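Local coordinates for protein maquette-3 (Escherichia coli, PDB 6Z0C) that has no assigned natural function but is a computationally designed single-chain four-helix bundle, apparently made to explore buried charged networks in a hydrophobic core, at residues Q15-L20 and Q180-K185; L20-Q25 and E81-L86; K33-I38 and L163-Q168. All coordinates share one frame; numbering follows the deposited sequence.

Contact 1 (Q15-L20 and Q180-K185)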
loop_
_atom_site.group_PDB
_atom_site.type_symbol
_atom_site.label_atom_id
_atom_site.label_comp_id
_atom_site.label_asym_id
_atom_site.label_seq_id
_atom_site.Cartn_x
_atom_site.Cartn_y
_atom_site.Cartn_z
ATOM N N GLN A 15 -16.110 -7.531 -0.471
ATOM C CA GLN A 15 -15.422 -8.518 -1.347
ATOM C C GLN A 15 -14.400 -7.785 -2.225
ATOM O O GLN A 15 -13.253 -8.259 -2.314
ATOM C CB GLN A 15 -16.427 -9.299 -2.195
ATOM C CG GLN A 15 -15.790 -10.369 -3.079
ATOM C CD GLN A 15 -15.017 -11.416 -2.310
ATOM O OE1 GLN A 15 -13.939 -11.159 -1.776
ATOM N NE2 GLN A 15 -15.552 -12.625 -2.275
ATOM N N GLU A 16 -14.808 -6.671 -2.841
ATOM C CA GLU A 16 -13.945 -5.815 -3.698
ATOM C C GLU A 16 -12.716 -5.368 -2.896
ATOM O O GLU A 16 -11.592 -5.475 -3.421
ATOM C CB GLU A 16 -14.747 -4.626 -4.229
ATOM C CG GLU A 16 -14.053 -3.886 -5.353
ATOM C CD GLU A 16 -14.828 -2.709 -5.925
ATOM O OE1 GLU A 16 -14.194 -1.862 -6.573
ATOM O OE2 GLU A 16 -16.060 -2.642 -5.723
ATOM N N PHE A 17 -12.921 -4.907 -1.662
ATOM C CA PHE A 17 -11.852 -4.431 -0.746
ATOM C C PHE A 17 -10.950 -5.609 -0.346
ATOM O O PHE A 17 -9.720 -5.429 -0.334
ATOM C CB PHE A 17 -12.464 -3.737 0.474
ATOM C CG PHE A 17 -11.584 -2.727 1.170
ATOM C CD1 PHE A 17 -12.143 -1.796 2.029
ATOM C CD2 PHE A 17 -10.210 -2.691 0.976
ATOM C CE1 PHE A 17 -11.352 -0.867 2.685
ATOM C CE2 PHE A 17 -9.420 -1.762 1.633
ATOM C CZ PHE A 17 -9.993 -0.852 2.486
ATOM N N GLN A 18 -11.530 -6.768 -0.018
ATOM C CA GLN A 18 -10.758 -7.995 0.330
ATOM C C GLN A 18 -9.838 -8.335 -0.847
ATOM O O GLN A 18 -8.635 -8.540 -0.611
ATOM C CB GLN A 18 -11.682 -9.166 0.679
ATOM C CG GLN A 18 -12.281 -9.077 2.076
ATOM C CD GLN A 18 -13.331 -10.131 2.342
ATOM O OE1 GLN A 18 -13.943 -10.678 1.425
ATOM N NE2 GLN A 18 -13.559 -10.418 3.613
ATOM N N GLN A 19 -10.384 -8.357 -2.066
ATOM C CA GLN A 19 -9.621 -8.658 -3.309
ATOM C C GLN A 19 -8.535 -7.594 -3.511
ATOM O O GLN A 19 -7.418 -7.964 -3.902
ATOM C CB GLN A 19 -10.553 -8.749 -4.519
ATOM C CG GLN A 19 -11.406 -10.011 -4.522
ATOM C CD GLN A 19 -12.119 -10.238 -5.832
ATOM O OE1 GLN A 19 -11.669 -9.807 -6.892
ATOM N NE2 GLN A 19 -13.245 -10.933 -5.768
ATOM N N LEU A 20 -8.838 -6.322 -3.236
ATOM C CA LEU A 20 -7.871 -5.209 -3.414
ATOM C C LEU A 20 -6.695 -5.392 -2.447
ATOM O O LEU A 20 -5.547 -5.225 -2.883
ATOM C CB LEU A 20 -8.576 -3.867 -3.196
ATOM C CG LEU A 20 -7.699 -2.628 -3.346
ATOM C CD1 LEU A 20 -6.995 -2.614 -4.695
ATOM C CD2 LEU A 20 -8.529 -1.365 -3.162
ATOM N N GLN A 180 -8.935 3.785 -0.418
ATOM C CA GLN A 180 -9.504 4.964 0.292
ATOM C C GLN A 180 -10.879 5.303 -0.306
ATOM O O GLN A 180 -11.759 5.705 0.472
ATOM C CB GLN A 180 -8.504 6.121 0.293
ATOM C CG GLN A 180 -7.316 5.850 1.209
ATOM C CD GLN A 180 -6.288 6.953 1.196
ATOM O OE1 GLN A 180 -6.510 8.037 1.729
ATOM N NE2 GLN A 180 -5.140 6.677 0.598
ATOM N N GLN A 181 -11.080 5.088 -1.612
ATOM C CA GLN A 181 -12.413 5.201 -2.269
ATOM C C GLN A 181 -13.385 4.188 -1.660
ATOM O O GLN A 181 -14.537 4.558 -1.395
ATOM C CB GLN A 181 -12.360 4.913 -3.769
ATOM C CG GLN A 181 -11.970 6.099 -4.625
ATOM C CD GLN A 181 -11.889 5.698 -6.077
ATOM O OE1 GLN A 181 -10.827 5.344 -6.577
ATOM N NE2 GLN A 181 -13.023 5.714 -6.757
ATOM N N LEU A 182 -12.946 2.939 -1.497
ATOM C CA LEU A 182 -13.808 1.844 -0.984
ATOM C C LEU A 182 -14.206 2.142 0.465
ATOM O O LEU A 182 -15.353 1.827 0.821
ATOM C CB LEU A 182 -13.081 0.502 -1.102
ATOM C CG LEU A 182 -12.959 -0.055 -2.519
ATOM C CD1 LEU A 182 -12.245 -1.398 -2.505
ATOM C CD2 LEU A 182 -14.325 -0.192 -3.178
ATOM N N VAL A 183 -13.307 2.727 1.264
ATOM C CA VAL A 183 -13.609 3.125 2.673
ATOM C C VAL A 183 -14.781 4.111 2.652
ATOM O O VAL A 183 -15.708 3.940 3.454
ATOM C CB VAL A 183 -12.389 3.728 3.395
ATOM C CG1 VAL A 183 -12.798 4.455 4.673
ATOM C CG2 VAL A 183 -11.340 2.674 3.697
ATOM N N GLN A 184 -14.737 5.112 1.770
ATOM C CA GLN A 184 -15.804 6.141 1.653
ATOM C C GLN A 184 -17.117 5.481 1.214
ATOM O O GLN A 184 -18.159 5.813 1.806
ATOM C CB GLN A 184 -15.375 7.256 0.698
ATOM C CG GLN A 184 -14.229 8.099 1.233
ATOM C CD GLN A 184 -14.499 8.642 2.615
ATOM O OE1 GLN A 184 -15.612 9.052 2.937
ATOM N NE2 GLN A 184 -13.477 8.635 3.453
ATOM N N LYS A 185 -17.075 4.583 0.223
ATOM C CA LYS A 185 -18.277 3.846 -0.257
ATOM C C LYS A 185 -18.859 3.005 0.885
ATOM O O LYS A 185 -20.092 2.993 1.034
ATOM C CB LYS A 185 -17.945 2.956 -1.456
ATOM C CG LYS A 185 -17.567 3.708 -2.722
ATOM C CD LYS A 185 -17.444 2.805 -3.930
ATOM C CE LYS A 185 -17.148 3.558 -5.208
ATOM N NZ LYS A 185 -18.231 4.512 -5.548
#

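Contact 2 (L20-Q25 and E81-L86)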
loop_
_atom_site.group_PDB
_atom_site.type_symbol
_atom_site.label_atom_id
_atom_site.label_comp_id
_atom_site.label_asym_id
_atom_site.label_seq_id
_atom_site.Cartn_x
_atom_site.Cartn_y
_atom_site.Cartn_z
ATOM N N LEU A 20 -8.838 -6.322 -3.236
ATOM C CA LEU A 20 -7.871 -5.209 -3.414
ATOM C C LEU A 20 -6.695 -5.392 -2.447
ATOM O O LEU A 20 -5.547 -5.225 -2.883
ATOM C CB LEU A 20 -8.576 -3.867 -3.196
ATOM C CG LEU A 20 -7.699 -2.628 -3.346
ATOM C CD1 LEU A 20 -6.995 -2.614 -4.695
ATOM C CD2 LEU A 20 -8.529 -1.365 -3.162
ATOM N N LEU A 21 -6.960 -5.749 -1.190
ATOM C CA LEU A 21 -5.885 -5.942 -0.180
ATOM C C LEU A 21 -5.013 -7.139 -0.586
ATOM O O LEU A 21 -3.786 -7.069 -0.370
ATOM C CB LEU A 21 -6.499 -6.119 1.210
ATOM C CG LEU A 21 -7.026 -4.837 1.856
ATOM C CD1 LEU A 21 -7.824 -5.153 3.112
ATOM C CD2 LEU A 21 -5.894 -3.869 2.174
ATOM N N GLN A 22 -5.603 -8.171 -1.192
ATOM C CA GLN A 22 -4.850 -9.339 -1.727
ATOM C C GLN A 22 -3.946 -8.858 -2.870
ATOM O O GLN A 22 -2.760 -9.238 -2.882
ATOM C CB GLN A 22 -5.805 -10.446 -2.175
ATOM C CG GLN A 22 -6.490 -11.160 -1.017
ATOM C CD GLN A 22 -7.506 -12.178 -1.476
ATOM O OE1 GLN A 22 -7.459 -12.673 -2.601
ATOM N NE2 GLN A 22 -8.440 -12.505 -0.598
ATOM N N GLU A 23 -4.483 -8.040 -3.780
ATOM C CA GLU A 23 -3.729 -7.444 -4.916
ATOM C C GLU A 23 -2.573 -6.595 -4.370
ATOM O O GLU A 23 -1.459 -6.692 -4.909
ATOM C CB GLU A 23 -4.664 -6.617 -5.802
ATOM C CG GLU A 23 -3.993 -6.067 -7.045
ATOM C CD GLU A 23 -4.927 -5.375 -8.023
ATOM O OE1 GLU A 23 -6.105 -5.141 -7.660
ATOM O OE2 GLU A 23 -4.475 -5.066 -9.144
ATOM N N ILE A 24 -2.831 -5.793 -3.335
ATOM C CA ILE A 24 -1.800 -4.963 -2.646
ATOM C C ILE A 24 -0.706 -5.880 -2.071
ATOM O O ILE A 24 0.481 -5.591 -2.292
ATOM C CB ILE A 24 -2.450 -4.065 -1.577
ATOM C CG1 ILE A 24 -3.163 -2.877 -2.232
ATOM C CG2 ILE A 24 -1.428 -3.627 -0.541
ATOM C CD1 ILE A 24 -4.037 -2.078 -1.297
ATOM N N GLN A 25 -1.079 -6.939 -1.354
ATOM C CA GLN A 25 -0.098 -7.873 -0.730
ATOM C C GLN A 25 0.757 -8.534 -1.821
ATOM O O GLN A 25 1.982 -8.669 -1.609
ATOM C CB GLN A 25 -0.808 -8.905 0.147
ATOM C CG GLN A 25 -1.522 -8.273 1.335
ATOM C CD GLN A 25 -1.374 -9.081 2.599
ATOM O OE1 GLN A 25 -1.896 -10.188 2.711
ATOM N NE2 GLN A 25 -0.659 -8.526 3.565
ATOM N N GLU A 81 -3.328 -6.125 8.838
ATOM C CA GLU A 81 -4.129 -5.468 9.909
ATOM C C GLU A 81 -5.422 -4.902 9.300
ATOM O O GLU A 81 -6.490 -5.060 9.918
ATOM C CB GLU A 81 -3.279 -4.392 10.587
ATOM C CG GLU A 81 -3.950 -3.724 11.774
ATOM C CD GLU A 81 -3.109 -2.645 12.437
ATOM O OE1 GLU A 81 -1.869 -2.681 12.286
ATOM O OE2 GLU A 81 -3.696 -1.767 13.098
ATOM N N ALA A 82 -5.334 -4.285 8.120
ATOM C CA ALA A 82 -6.498 -3.769 7.360
ATOM C C ALA A 82 -7.455 -4.923 7.035
ATOM O O ALA A 82 -8.667 -4.729 7.158
ATOM C CB ALA A 82 -6.037 -3.058 6.111
ATOM N N GLN A 83 -6.927 -6.085 6.637
ATOM C CA GLN A 83 -7.750 -7.266 6.254
ATOM C C GLN A 83 -8.532 -7.744 7.486
ATOM O O GLN A 83 -9.729 -8.060 7.337
ATOM C CB GLN A 83 -6.875 -8.359 5.633
ATOM C CG GLN A 83 -7.598 -9.182 4.571
ATOM C CD GLN A 83 -6.784 -9.411 3.319
ATOM O OE1 GLN A 83 -7.267 -9.216 2.202
ATOM N NE2 GLN A 83 -5.539 -9.836 3.493
ATOM N N GLN A 84 -7.886 -7.758 8.658
ATOM C CA GLN A 84 -8.494 -8.165 9.956
ATOM C C GLN A 84 -9.595 -7.165 10.338
ATOM O O GLN A 84 -10.698 -7.613 10.704
ATOM C CB GLN A 84 -7.414 -8.282 11.035
ATOM C CG GLN A 84 -6.512 -9.495 10.843
ATOM C CD GLN A 84 -5.210 -9.416 11.606
ATOM O OE1 GLN A 84 -4.928 -8.442 12.305
ATOM N NE2 GLN A 84 -4.398 -10.453 11.473
ATOM N N LEU A 85 -9.319 -5.861 10.240
ATOM C CA LEU A 85 -10.310 -4.788 10.537
ATOM C C LEU A 85 -11.482 -4.872 9.553
ATOM O O LEU A 85 -12.626 -4.641 9.981
ATOM C CB LEU A 85 -9.628 -3.419 10.461
ATOM C CG LEU A 85 -8.606 -3.128 11.558
ATOM C CD1 LEU A 85 -7.829 -1.862 11.236
ATOM C CD2 LEU A 85 -9.273 -3.009 12.922
ATOM N N LEU A 86 -11.215 -5.208 8.288
ATOM C CA LEU A 86 -12.261 -5.326 7.238
ATOM C C LEU A 86 -13.249 -6.451 7.592
ATOM O O LEU A 86 -14.456 -6.264 7.372
ATOM C CB LEU A 86 -11.588 -5.568 5.885
ATOM C CG LEU A 86 -12.524 -5.613 4.680
ATOM C CD1 LEU A 86 -13.319 -4.322 4.540
ATOM C CD2 LEU A 86 -11.737 -5.895 3.412
#

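Contact 3 (K33-I38 and L163-Q168)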
loop_
_atom_site.group_PDB
_atom_site.type_symbol
_atom_site.label_atom_id
_atom_site.label_comp_id
_atom_site.label_asym_id
_atom_site.label_seq_id
_atom_site.Cartn_x
_atom_site.Cartn_y
_atom_site.Cartn_z
ATOM N N LYS A 33 10.730 -8.622 -4.122
ATOM C CA LYS A 33 11.554 -9.487 -5.009
ATOM C C LYS A 33 12.490 -8.606 -5.847
ATOM O O LYS A 33 13.714 -8.824 -5.772
ATOM C CB LYS A 33 10.670 -10.380 -5.885
ATOM C CG LYS A 33 11.428 -11.395 -6.733
ATOM C CD LYS A 33 10.540 -12.255 -7.612
ATOM C CE LYS A 33 9.478 -13.012 -6.841
ATOM N NZ LYS A 33 8.771 -13.991 -7.701
ATOM N N ILE A 34 11.960 -7.639 -6.604
ATOM C CA ILE A 34 12.808 -6.790 -7.496
ATOM C C ILE A 34 13.776 -5.962 -6.642
ATOM O O ILE A 34 14.931 -5.809 -7.069
ATOM C CB ILE A 34 12.008 -5.897 -8.470
ATOM C CG1 ILE A 34 12.972 -5.118 -9.374
ATOM C CG2 ILE A 34 11.048 -4.968 -7.741
ATOM C CD1 ILE A 34 12.341 -4.501 -10.600
ATOM N N LYS A 35 13.342 -5.443 -5.489
ATOM C CA LYS A 35 14.183 -4.524 -4.672
ATOM C C LYS A 35 15.364 -5.310 -4.087
ATOM O O LYS A 35 16.481 -4.758 -4.077
ATOM C CB LYS A 35 13.342 -3.768 -3.639
ATOM C CG LYS A 35 12.554 -2.603 -4.234
ATOM C CD LYS A 35 11.928 -1.658 -3.227
ATOM C CE LYS A 35 12.930 -0.953 -2.335
ATOM N NZ LYS A 35 13.800 -0.024 -3.095
ATOM N N LEU A 36 15.157 -6.563 -3.675
ATOM C CA LEU A 36 16.262 -7.418 -3.165
ATOM C C LEU A 36 17.216 -7.758 -4.319
ATOM O O LEU A 36 18.439 -7.751 -4.087
ATOM C CB LEU A 36 15.692 -8.674 -2.495
ATOM C CG LEU A 36 16.702 -9.511 -1.708
ATOM C CD1 LEU A 36 17.528 -8.649 -0.762
ATOM C CD2 LEU A 36 16.002 -10.613 -0.930
ATOM N N GLN A 37 16.688 -8.017 -5.520
ATOM C CA GLN A 37 17.505 -8.256 -6.741
ATOM C C GLN A 37 18.370 -7.014 -6.993
ATOM O O GLN A 37 19.567 -7.173 -7.269
ATOM C CB GLN A 37 16.613 -8.595 -7.939
ATOM C CG GLN A 37 15.973 -9.974 -7.841
ATOM C CD GLN A 37 15.005 -10.283 -8.960
ATOM O OE1 GLN A 37 14.461 -9.391 -9.611
ATOM N NE2 GLN A 37 14.771 -11.567 -9.182
ATOM N N ILE A 38 17.793 -5.819 -6.844
ATOM C CA ILE A 38 18.497 -4.528 -7.100
ATOM C C ILE A 38 19.566 -4.296 -6.023
ATOM O O ILE A 38 20.636 -3.802 -6.392
ATOM C CB ILE A 38 17.491 -3.370 -7.240
ATOM C CG1 ILE A 38 16.852 -3.411 -8.630
ATOM C CG2 ILE A 38 18.144 -2.026 -6.948
ATOM C CD1 ILE A 38 15.636 -2.533 -8.788
ATOM N N LEU A 163 13.824 2.101 -12.810
ATOM C CA LEU A 163 12.677 2.634 -13.592
ATOM C C LEU A 163 11.474 1.681 -13.484
ATOM O O LEU A 163 10.334 2.185 -13.374
ATOM C CB LEU A 163 13.114 2.861 -15.042
ATOM C CG LEU A 163 14.080 4.029 -15.249
ATOM C CD1 LEU A 163 14.643 4.027 -16.659
ATOM C CD2 LEU A 163 13.404 5.360 -14.952
ATOM N N GLN A 164 11.707 0.363 -13.481
ATOM C CA GLN A 164 10.634 -0.659 -13.319
ATOM C C GLN A 164 10.086 -0.599 -11.887
ATOM O O GLN A 164 8.853 -0.699 -11.731
ATOM C CB GLN A 164 11.141 -2.065 -13.660
ATOM C CG GLN A 164 10.176 -3.179 -13.269
ATOM C CD GLN A 164 8.826 -3.061 -13.936
ATOM O OE1 GLN A 164 8.697 -2.537 -15.039
ATOM N NE2 GLN A 164 7.800 -3.564 -13.267
ATOM N N VAL A 165 10.962 -0.458 -10.888
ATOM C CA VAL A 165 10.574 -0.328 -9.449
ATOM C C VAL A 165 9.602 0.847 -9.305
ATOM O O VAL A 165 8.575 0.689 -8.622
ATOM C CB VAL A 165 11.796 -0.151 -8.527
ATOM C CG1 VAL A 165 11.418 0.462 -7.186
ATOM C CG2 VAL A 165 12.523 -1.466 -8.312
ATOM N N ILE A 166 9.920 1.987 -9.920
ATOM C CA ILE A 166 9.105 3.230 -9.785
ATOM C C ILE A 166 7.719 2.991 -10.394
ATOM O O ILE A 166 6.737 3.411 -9.761
ATOM C CB ILE A 166 9.840 4.447 -10.378
ATOM C CG1 ILE A 166 10.849 4.990 -9.364
ATOM C CG2 ILE A 166 8.859 5.518 -10.830
ATOM C CD1 ILE A 166 11.828 5.970 -9.938
ATOM N N LYS A 167 7.634 2.323 -11.550
ATOM C CA LYS A 167 6.338 1.974 -12.199
ATOM C C LYS A 167 5.462 1.202 -11.207
ATOM O O LYS A 167 4.263 1.532 -11.099
ATOM C CB LYS A 167 6.530 1.119 -13.456
ATOM C CG LYS A 167 6.946 1.871 -14.710
ATOM C CD LYS A 167 6.944 0.994 -15.947
ATOM C CE LYS A 167 7.351 1.724 -17.210
ATOM N NZ LYS A 167 8.813 1.935 -17.266
ATOM N N GLN A 168 6.041 0.210 -10.523
ATOM C CA GLN A 168 5.324 -0.668 -9.558
ATOM C C GLN A 168 4.905 0.133 -8.317
ATOM O O GLN A 168 3.800 -0.123 -7.808
ATOM C CB GLN A 168 6.195 -1.866 -9.183
ATOM C CG GLN A 168 6.424 -2.820 -10.347
ATOM C CD GLN A 168 7.287 -4.001 -9.975
ATOM O OE1 GLN A 168 8.171 -4.405 -10.724
ATOM N NE2 GLN A 168 7.045 -4.565 -8.804
#

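Contact 1 (Q15-L20 and Q180-K185)
The backbone N of Leu20 donates to Glu16 O at 2.9 Å, one helical turn back, and the two residues joined by this bond both lay their side chains against Leu182 of the partner helix. No hydrogen bond crosses the interface itself; its packing is mainly apolar. Leu182 holds CG anti to its carbonyl carbon (chi1 -73°), and of the two methyls beyond, CD1 reaches right down to the opposing backbone, 3.5 Å from Phe17 CA. Leu182 CD1 also lies 3.8 Å from Leu20 CD2, so it is enclosed between successive turns. Its twin, CD2, turns to the outer side and meets the carboxylate of Glu16, whose CD is 3.8 Å away; the extended acidic side chain crosses Leu182 at about a right angle and lays its end over this methyl at the exposed margin. With Leu13, one turn earlier, Glu16, Phe17 and Leu20 form the four-residue hole into which Leu182 fits as a knob, the knobs-into-holes packing of coiled coils and helical bundles, here between antiparallel helices whose local axes stand 10.3 Å apart at 160°. Phe17 closes the inner side. Its ring receives Leu182 CB over one face, 4.0 Å from CD1 of the ring, while Val183 CG2 comes up obliquely to within 3.7 Å of Phe17 CE1. Beyond Val183 lie Ile118 and Leu122 of helix 105-144, and the phenyl ring also touches Leu86 of helix 52-99, which places it where all four helices meet.

Contact 2 (L20-Q25 and E81-L86)
Ala82 offers its single methyl to the end of Leu21, with CB 4.0 Å from Leu21 CD2 and only slightly farther from CD1. Having so short a side chain here lets the leucine come in close to the backbone of helix 52-99: at the next residue, Leu21 CD1 is 3.8 Å from both N and CA of Gln83. Gln83 reaches across to the base of the leucine; its chain bends at chi2 (135°), which brings the amide carbon CD within 3.9 Å of Leu21 CB, so that a polar group covers the aliphatic stem at the border of the core. Around this amide gather two glutamines of the other helix. The side chain of Gln22 crosses that of Gln83 at about a right angle, its CG against the amide, with the amide planes 60° apart; Gln25 approaches obliquely, its amide turned 81° against that of Gln83. No hydrogen bond joins the two segments. One turn further on, Leu86 brings CD2 to 4.0 Å from Leu21 CD1 and completes the seat of the leucine, and the two residues at its ends, Ala82 and Leu86, are tied by the backbone bond from Leu86 N to Ala82 O at 2.8 Å. Leu21 thus sits apolar inward and amide outward, as suits an amphipathic helix of a bundle. Helices 4-48 and 52-99, consecutive in the chain, run nearly antiparallel here, their local axes 10.6 Å apart. Leu85 faces Ile118 and Leu121 of helix 105-144, while Leu20 packs on Ala179 of helix 152-194.

Contact 3 (K33-I38 and L163-Q168)
Ile34 and Val165 bring their CA atoms to 7.1 Å, the nearest pair between two antiparallel helical segments whose axes approach to 10.4 Å at 156°. Val165 CG2 is the hub of the side-chain packing. Ile34, with CG1 anti to its backbone N (chi1 -178°), lays CG1, CG2 and CD1 against it, Ile34 CD1 lying 3.8 Å from Val165 CG2. From the next turn, Ile38 CD1 comes to 3.3 Å from Val165 CG2, a carbon pair closer than usual and so perhaps slightly misplaced in the model. The side chain of Ile34 crosses the bent one of Gln164 at about a right angle, CD1 of Ile34 being 3.7 Å from CG of Gln164. Gln164 NE2 then donates to Gln168 OE1 at 2.7 Å, nearly straight at 169°, which ties the two amides together along their own helix. Gln168 meets Ile34 tip to tip, its NE2 4.2 Å from Ile34 CG2; this buried nitrogen has no polar partner in the model. An alanine in place of Gln168 would probably leave Gln164 NE2 without its acceptor and open a gap beside the CG2 methyl of Ile34. Lys35 brushes Val165 with its aliphatic CG, while its NZ forms salt bridges with Glu136 of helix 105-144 and Glu65 of helix 52-99, a charged network inside the bundle. Ile38 packs further on Leu158 and Lys162 of helix 152-194, and Gln168 reaches Leu27 and Leu31 of helix 4-48.

Overall arrangement
All three contacts draw on helix 4-48, which shows how one long helix can serve different neighbours along its length. Contacts 1 and 2 lie 9 Å apart between centres. Leu20 belongs to both ranges but touches across contact 1 only; the direct link is Phe17 CB, 3.7 Å from Leu86 CD2, so helices 152-194 and 52-99 are joined through the same turns. Contact 3 pairs the helices of contact 1 again, but on the other side of the chain's centre, about 26 Å from contact 1 and 22 Å from contact 2 between centres. The potassium ion is bound separately, by Gly101, Gly103 and Gln200, none of which belongs to these contacts.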